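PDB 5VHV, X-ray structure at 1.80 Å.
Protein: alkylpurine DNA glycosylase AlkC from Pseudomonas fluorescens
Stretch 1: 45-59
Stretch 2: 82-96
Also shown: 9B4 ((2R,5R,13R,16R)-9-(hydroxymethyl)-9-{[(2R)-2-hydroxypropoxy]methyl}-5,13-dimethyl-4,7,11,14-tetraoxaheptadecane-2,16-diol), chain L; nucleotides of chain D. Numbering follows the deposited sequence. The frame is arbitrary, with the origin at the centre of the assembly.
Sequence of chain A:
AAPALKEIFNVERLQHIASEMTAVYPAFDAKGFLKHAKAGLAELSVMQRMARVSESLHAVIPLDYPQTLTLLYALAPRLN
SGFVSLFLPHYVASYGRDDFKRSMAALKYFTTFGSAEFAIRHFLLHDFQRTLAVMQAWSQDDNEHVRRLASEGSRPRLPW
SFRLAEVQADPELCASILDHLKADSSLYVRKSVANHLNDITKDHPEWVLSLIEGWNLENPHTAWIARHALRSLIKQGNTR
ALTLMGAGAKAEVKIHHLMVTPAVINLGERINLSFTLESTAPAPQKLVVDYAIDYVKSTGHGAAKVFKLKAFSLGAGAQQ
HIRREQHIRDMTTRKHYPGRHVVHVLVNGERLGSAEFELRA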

# COMPACT_ATOMS: atom_id res chain seq x y z
N SER A 45 1.82 14.36 -15.60
CA SER A 45 1.12 13.35 -14.81
C SER A 45 0.63 13.96 -13.50
O SER A 45 0.95 15.11 -13.16
CB SER A 45 2.05 12.18 -14.53
OG SER A 45 3.00 12.56 -13.54
N VAL A 46 -0.15 13.19 -12.75
CA VAL A 46 -0.73 13.75 -11.53
C VAL A 46 0.36 14.19 -10.55
O VAL A 46 0.27 15.27 -9.95
CB VAL A 46 -1.73 12.77 -10.90
CG1 VAL A 46 -1.04 11.54 -10.33
CG2 VAL A 46 -2.50 13.49 -9.80
N MET A 47 1.41 13.40 -10.36
CA MET A 47 2.42 13.81 -9.40
C MET A 47 3.35 14.91 -9.95
O MET A 47 3.89 15.69 -9.16
CB MET A 47 3.24 12.62 -8.91
CG MET A 47 2.41 11.60 -8.06
SD MET A 47 1.68 12.34 -6.56
CE MET A 47 3.03 12.15 -5.44
N GLN A 48 3.50 14.99 -11.27
CA GLN A 48 4.17 16.15 -11.86
C GLN A 48 3.37 17.43 -11.64
O GLN A 48 3.95 18.50 -11.40
CB GLN A 48 4.38 15.93 -13.35
CG GLN A 48 5.46 14.94 -13.72
CD GLN A 48 5.54 14.78 -15.23
OE1 GLN A 48 4.60 14.32 -15.87
NE2 GLN A 48 6.67 15.19 -15.82
N ARG A 49 2.03 17.34 -11.72
CA ARG A 49 1.19 18.52 -11.50
C ARG A 49 1.26 18.95 -10.05
O ARG A 49 1.33 20.15 -9.76
CB ARG A 49 -0.27 18.23 -11.91
CG ARG A 49 -0.44 17.95 -13.40
CD ARG A 49 -1.88 17.60 -13.78
NE ARG A 49 -1.95 17.21 -15.19
CZ ARG A 49 -2.98 17.41 -15.99
NH1 ARG A 49 -4.09 17.98 -15.55
NH2 ARG A 49 -2.92 16.99 -17.24
N MET A 50 1.21 17.99 -9.13
CA MET A 50 1.33 18.29 -7.71
C MET A 50 2.62 19.04 -7.43
O MET A 50 2.61 20.10 -6.77
CB MET A 50 1.27 16.98 -6.91
CG MET A 50 1.32 17.15 -5.40
SD MET A 50 2.98 17.34 -4.77
CE MET A 50 3.65 15.69 -4.91
N ALA A 51 3.74 18.54 -7.96
CA ALA A 51 5.01 19.22 -7.76
C ALA A 51 5.01 20.59 -8.42
O ALA A 51 5.57 21.56 -7.88
CB ALA A 51 6.17 18.38 -8.30
N ARG A 52 4.42 20.68 -9.61
CA ARG A 52 4.39 21.94 -10.35
C ARG A 52 3.71 23.05 -9.55
O ARG A 52 4.19 24.19 -9.56
CB ARG A 52 3.71 21.73 -11.70
CG ARG A 52 3.49 23.03 -12.52
CD ARG A 52 4.79 23.66 -13.03
NE ARG A 52 5.42 22.88 -14.10
CZ ARG A 52 5.04 22.90 -15.37
NH1 ARG A 52 4.00 23.65 -15.74
NH2 ARG A 52 5.67 22.16 -16.27
N VAL A 53 2.64 22.74 -8.82
CA VAL A 53 1.96 23.78 -8.04
C VAL A 53 2.92 24.38 -7.02
O VAL A 53 2.98 25.60 -6.84
CB VAL A 53 0.70 23.22 -7.36
CG1 VAL A 53 0.14 24.22 -6.37
CG2 VAL A 53 -0.36 22.85 -8.41
N SER A 54 3.66 23.54 -6.32
CA SER A 54 4.64 24.01 -5.34
C SER A 54 5.72 24.86 -6.00
O SER A 54 6.08 25.94 -5.49
CB SER A 54 5.26 22.81 -4.61
OG SER A 54 6.42 23.15 -3.90
N GLU A 55 6.24 24.41 -7.14
CA GLU A 55 7.27 25.16 -7.85
C GLU A 55 6.73 26.51 -8.32
O GLU A 55 7.45 27.51 -8.31
CB GLU A 55 7.76 24.37 -9.06
CG GLU A 55 8.40 23.06 -8.68
CD GLU A 55 8.60 22.14 -9.87
OE1 GLU A 55 8.29 22.57 -11.00
OE2 GLU A 55 9.09 21.00 -9.68
N SER A 56 5.49 26.52 -8.80
CA SER A 56 4.92 27.76 -9.30
C SER A 56 4.73 28.76 -8.18
O SER A 56 4.99 29.96 -8.36
CB SER A 56 3.58 27.48 -9.98
OG SER A 56 3.74 26.56 -11.05
N LEU A 57 4.29 28.29 -7.01
CA LEU A 57 4.20 29.18 -5.86
C LEU A 57 5.57 29.75 -5.52
O LEU A 57 5.72 30.96 -5.33
CB LEU A 57 3.61 28.44 -4.66
CG LEU A 57 2.13 28.08 -4.79
CD1 LEU A 57 1.75 27.09 -3.70
CD2 LEU A 57 1.25 29.31 -4.74
N HIS A 58 6.59 28.89 -5.46
CA HIS A 58 7.92 29.37 -5.13
C HIS A 58 8.43 30.38 -6.15
O HIS A 58 9.16 31.32 -5.80
CB HIS A 58 8.91 28.21 -5.01
CG HIS A 58 10.20 28.61 -4.38
ND1 HIS A 58 11.26 29.11 -5.11
CD2 HIS A 58 10.58 28.62 -3.09
CE1 HIS A 58 12.24 29.41 -4.28
NE2 HIS A 58 11.86 29.12 -3.05
N ALA A 59 8.06 30.19 -7.42
CA ALA A 59 8.57 31.07 -8.48
C ALA A 59 8.00 32.49 -8.39
O ALA A 59 8.67 33.44 -8.81
CB ALA A 59 8.28 30.48 -9.85
N GLY A 82 -7.99 16.77 -0.19
CA GLY A 82 -6.85 16.25 0.56
C GLY A 82 -5.71 15.80 -0.34
O GLY A 82 -4.54 15.99 -0.01
N PHE A 83 -6.03 15.22 -1.50
CA PHE A 83 -4.99 14.84 -2.45
C PHE A 83 -4.29 16.07 -3.01
O PHE A 83 -3.06 16.11 -3.10
CB PHE A 83 -5.61 14.00 -3.56
CG PHE A 83 -4.61 13.45 -4.51
CD1 PHE A 83 -4.01 12.23 -4.27
CD2 PHE A 83 -4.22 14.17 -5.62
CE1 PHE A 83 -3.05 11.72 -5.15
CE2 PHE A 83 -3.27 13.67 -6.50
CZ PHE A 83 -2.69 12.44 -6.25
N VAL A 84 -5.05 17.11 -3.37
CA VAL A 84 -4.43 18.34 -3.86
C VAL A 84 -3.48 18.91 -2.82
O VAL A 84 -2.43 19.46 -3.15
CB VAL A 84 -5.51 19.36 -4.26
CG1 VAL A 84 -4.92 20.77 -4.42
CG2 VAL A 84 -6.16 18.92 -5.56
N SER A 85 -3.82 18.77 -1.53
CA SER A 85 -3.01 19.33 -0.45
C SER A 85 -1.63 18.70 -0.34
O SER A 85 -0.80 19.22 0.41
CB SER A 85 -3.76 19.19 0.87
OG SER A 85 -5.02 19.86 0.77
N LEU A 86 -1.35 17.62 -1.07
CA LEU A 86 0.01 17.08 -1.11
C LEU A 86 1.05 18.11 -1.54
O LEU A 86 2.24 17.94 -1.21
CB LEU A 86 0.10 15.88 -2.06
CG LEU A 86 -0.64 14.61 -1.66
CD1 LEU A 86 -0.69 13.61 -2.82
CD2 LEU A 86 -0.02 13.99 -0.44
N PHE A 87 0.68 19.17 -2.27
CA PHE A 87 1.71 20.12 -2.67
C PHE A 87 2.25 20.91 -1.48
O PHE A 87 3.37 21.42 -1.56
CB PHE A 87 1.24 21.06 -3.78
CG PHE A 87 0.29 22.16 -3.35
CD1 PHE A 87 0.78 23.31 -2.73
CD2 PHE A 87 -1.06 22.08 -3.64
CE1 PHE A 87 -0.09 24.33 -2.35
CE2 PHE A 87 -1.93 23.08 -3.28
CZ PHE A 87 -1.45 24.23 -2.63
N LEU A 88 1.53 20.95 -0.36
CA LEU A 88 2.04 21.69 0.79
C LEU A 88 3.23 20.98 1.41
O LEU A 88 4.30 21.61 1.54
CB LEU A 88 0.91 21.92 1.80
CG LEU A 88 -0.25 22.74 1.25
CD1 LEU A 88 -1.47 22.57 2.16
CD2 LEU A 88 0.19 24.19 1.14
N PRO A 89 3.16 19.71 1.79
CA PRO A 89 4.40 19.03 2.22
C PRO A 89 5.47 19.01 1.14
O PRO A 89 6.66 19.10 1.46
CB PRO A 89 3.92 17.61 2.59
CG PRO A 89 2.52 17.52 2.12
CD PRO A 89 1.96 18.87 1.99
N HIS A 90 5.09 18.95 -0.14
CA HIS A 90 6.10 18.99 -1.18
C HIS A 90 6.90 20.29 -1.13
O HIS A 90 8.12 20.27 -1.31
CB HIS A 90 5.47 18.84 -2.56
CG HIS A 90 6.48 18.71 -3.65
ND1 HIS A 90 7.18 17.54 -3.89
CD2 HIS A 90 6.98 19.63 -4.52
CE1 HIS A 90 8.04 17.74 -4.89
NE2 HIS A 90 7.93 19.00 -5.28
N TYR A 91 6.22 21.42 -0.89
CA TYR A 91 6.92 22.69 -0.77
C TYR A 91 7.95 22.63 0.35
O TYR A 91 9.08 23.10 0.21
CB TYR A 91 5.88 23.81 -0.56
CG TYR A 91 6.49 25.18 -0.48
CD1 TYR A 91 7.08 25.60 0.69
CD2 TYR A 91 6.48 26.06 -1.57
CE1 TYR A 91 7.68 26.82 0.79
CE2 TYR A 91 7.08 27.30 -1.47
CZ TYR A 91 7.67 27.67 -0.29
OH TYR A 91 8.30 28.89 -0.15
N VAL A 92 7.59 22.01 1.47
CA VAL A 92 8.50 21.91 2.60
C VAL A 92 9.73 21.07 2.24
O VAL A 92 10.87 21.41 2.57
CB VAL A 92 7.76 21.32 3.82
CG1 VAL A 92 8.73 20.99 4.94
CG2 VAL A 92 6.67 22.27 4.29
N ALA A 93 9.50 19.91 1.60
CA ALA A 93 10.63 19.07 1.21
C ALA A 93 11.53 19.75 0.19
O ALA A 93 12.75 19.55 0.19
CB ALA A 93 10.13 17.75 0.66
N SER A 94 10.94 20.57 -0.69
CA SER A 94 11.70 21.23 -1.74
C SER A 94 12.55 22.36 -1.19
O SER A 94 13.72 22.50 -1.57
CB SER A 94 10.75 21.78 -2.82
OG SER A 94 10.05 20.73 -3.51
N TYR A 95 11.99 23.21 -0.33
CA TYR A 95 12.60 24.48 0.03
C TYR A 95 12.99 24.58 1.50
O TYR A 95 13.59 25.60 1.90
CB TYR A 95 11.65 25.64 -0.36
CG TYR A 95 11.20 25.49 -1.80
CD1 TYR A 95 12.13 25.51 -2.84
CD2 TYR A 95 9.88 25.27 -2.11
CE1 TYR A 95 11.72 25.33 -4.17
CE2 TYR A 95 9.46 25.09 -3.44
CZ TYR A 95 10.39 25.12 -4.46
OH TYR A 95 9.94 24.92 -5.74
N GLY A 96 12.71 23.55 2.30
CA GLY A 96 12.92 23.59 3.73
C GLY A 96 14.10 22.80 4.27
O GLY A 96 14.20 22.62 5.49
C01 9B4 L . -3.55 3.77 -9.34
C02 9B4 L . -3.88 3.99 -7.86
C03 9B4 L . -4.49 5.37 -7.69
C05 9B4 L . -5.19 6.96 -6.17
C06 9B4 L . -6.02 7.15 -4.91
C07 9B4 L . -5.27 6.64 -3.69
C09 9B4 L . -3.31 6.86 -2.43
C10 9B4 L . -2.53 7.99 -1.76
C12 9B4 L . -2.80 10.10 -0.69
C13 9B4 L . -3.80 10.89 0.16
C15 9B4 L . -3.31 12.33 0.33
C16 9B4 L . -1.61 8.60 -2.81
C17 9B4 L . -7.35 6.38 -4.97
C23 9B4 L . -6.20 8.67 -4.80
C25 9B4 L . -8.21 9.76 -4.54
C26 9B4 L . -8.96 10.70 -3.61
C27 9B4 L . -8.31 10.78 -2.22
C34 9B4 L . -2.62 2.84 -6.20
C35 9B4 L . -2.17 3.32 -4.83
C37 9B4 L . -1.62 2.10 -4.08
O04 9B4 L . -4.78 5.63 -6.34
O08 9B4 L . -4.09 7.36 -3.49
O11 9B4 L . -3.41 8.95 -1.24
O14 9B4 L . -5.05 10.92 -0.48
O18 9B4 L . -8.09 6.61 -6.14
O24 9B4 L . -7.18 9.04 -3.88
O28 9B4 L . -8.92 11.95 -4.23
O33 9B4 L . -2.73 3.94 -7.07
O36 9B4 L . -1.20 4.31 -4.97
P DG D 8 2.26 9.42 -12.09
OP1 DG D 8 2.49 10.78 -11.57
OP2 DG D 8 2.39 9.11 -13.54
O5' DG D 8 3.22 8.37 -11.36
C5' DG D 8 3.25 8.35 -9.96
C4' DG D 8 4.04 7.16 -9.49
O4' DG D 8 3.34 5.95 -9.85
C3' DG D 8 5.44 7.04 -10.12
O3' DG D 8 6.39 7.12 -9.12
C2' DG D 8 5.42 5.67 -10.82
C1' DG D 8 4.31 4.96 -10.09
N9 DG D 8 3.70 3.85 -10.81
C8 DG D 8 3.10 3.87 -12.06
N7 DG D 8 2.64 2.70 -12.42
C5 DG D 8 2.98 1.85 -11.35
C6 DG D 8 2.75 0.47 -11.18
O6 DG D 8 2.20 -0.32 -11.95
N1 DG D 8 3.26 0.02 -9.95
C2 DG D 8 3.89 0.81 -9.03
N2 DG D 8 4.29 0.21 -7.92
N3 DG D 8 4.11 2.11 -9.18
C4 DG D 8 3.62 2.55 -10.36
O HOH W 1 8.61 22.38 -5.28
O HOH W 2 9.65 19.75 -7.42
O HOH W 3 11.27 29.40 0.16

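Two helices that cross obliquely can be joined largely by packing, with water linking some of their polar groups. In AlkC, helix 46-59 meets the helix that carries Phe-87 and Tyr-91 at 62°, with an axial approach of 8.4 Å, and no direct hydrogen bond links the two stretches, although 758 Å² is buried between them.

Phe-87 covers the most surface. Its CA-to-CB bond points toward the first helix, and its side chain fills a hole formed by Met-50, Val-53, Ser-54 and Leu-57. A flat ring suits this site: Val-53 CG1 stands over one face, 3.6 Å from the ring centroid, while Leu-57 CD1 reaches Phe-87 CE1 at 3.6 Å. Met-50, whose CA-to-CB bond runs sideways, brings the end of its flexible side chain nearer. Met-50 SD lies 3.7 Å from His-90 CB, and Met-50 CG packs 3.8 Å from Leu-86 CB.

One turn along, the knob is reversed. Ser-54 enters a hole among His-90, Tyr-91, Ser-94 and Tyr-95, and its small side chain permits close approach: Ser-54 OG is 3.2 Å from Tyr-91 CA, and the CA atoms of these two residues are 5.3 Å apart. Burial does not leave the hydroxyl unpaired, since one water bonds Ser-54 OG (2.7 Å), Ser-94 OG (2.8 Å) and Tyr-95 OH (2.9 Å). A second water joins Glu-55 OE2 (2.6 Å) to His-90 NE2 (2.8 Å), and the His-90 ring also lies against Ala-51, whose CA sits over its face.

At the more exposed end, His-58 and Tyr-95 stack face to face, their centroids 3.8 Å apart and their planes at 18°. Aromatic rings with polar atoms fit this border well, offering broad faces to each other while remaining compatible with solvent.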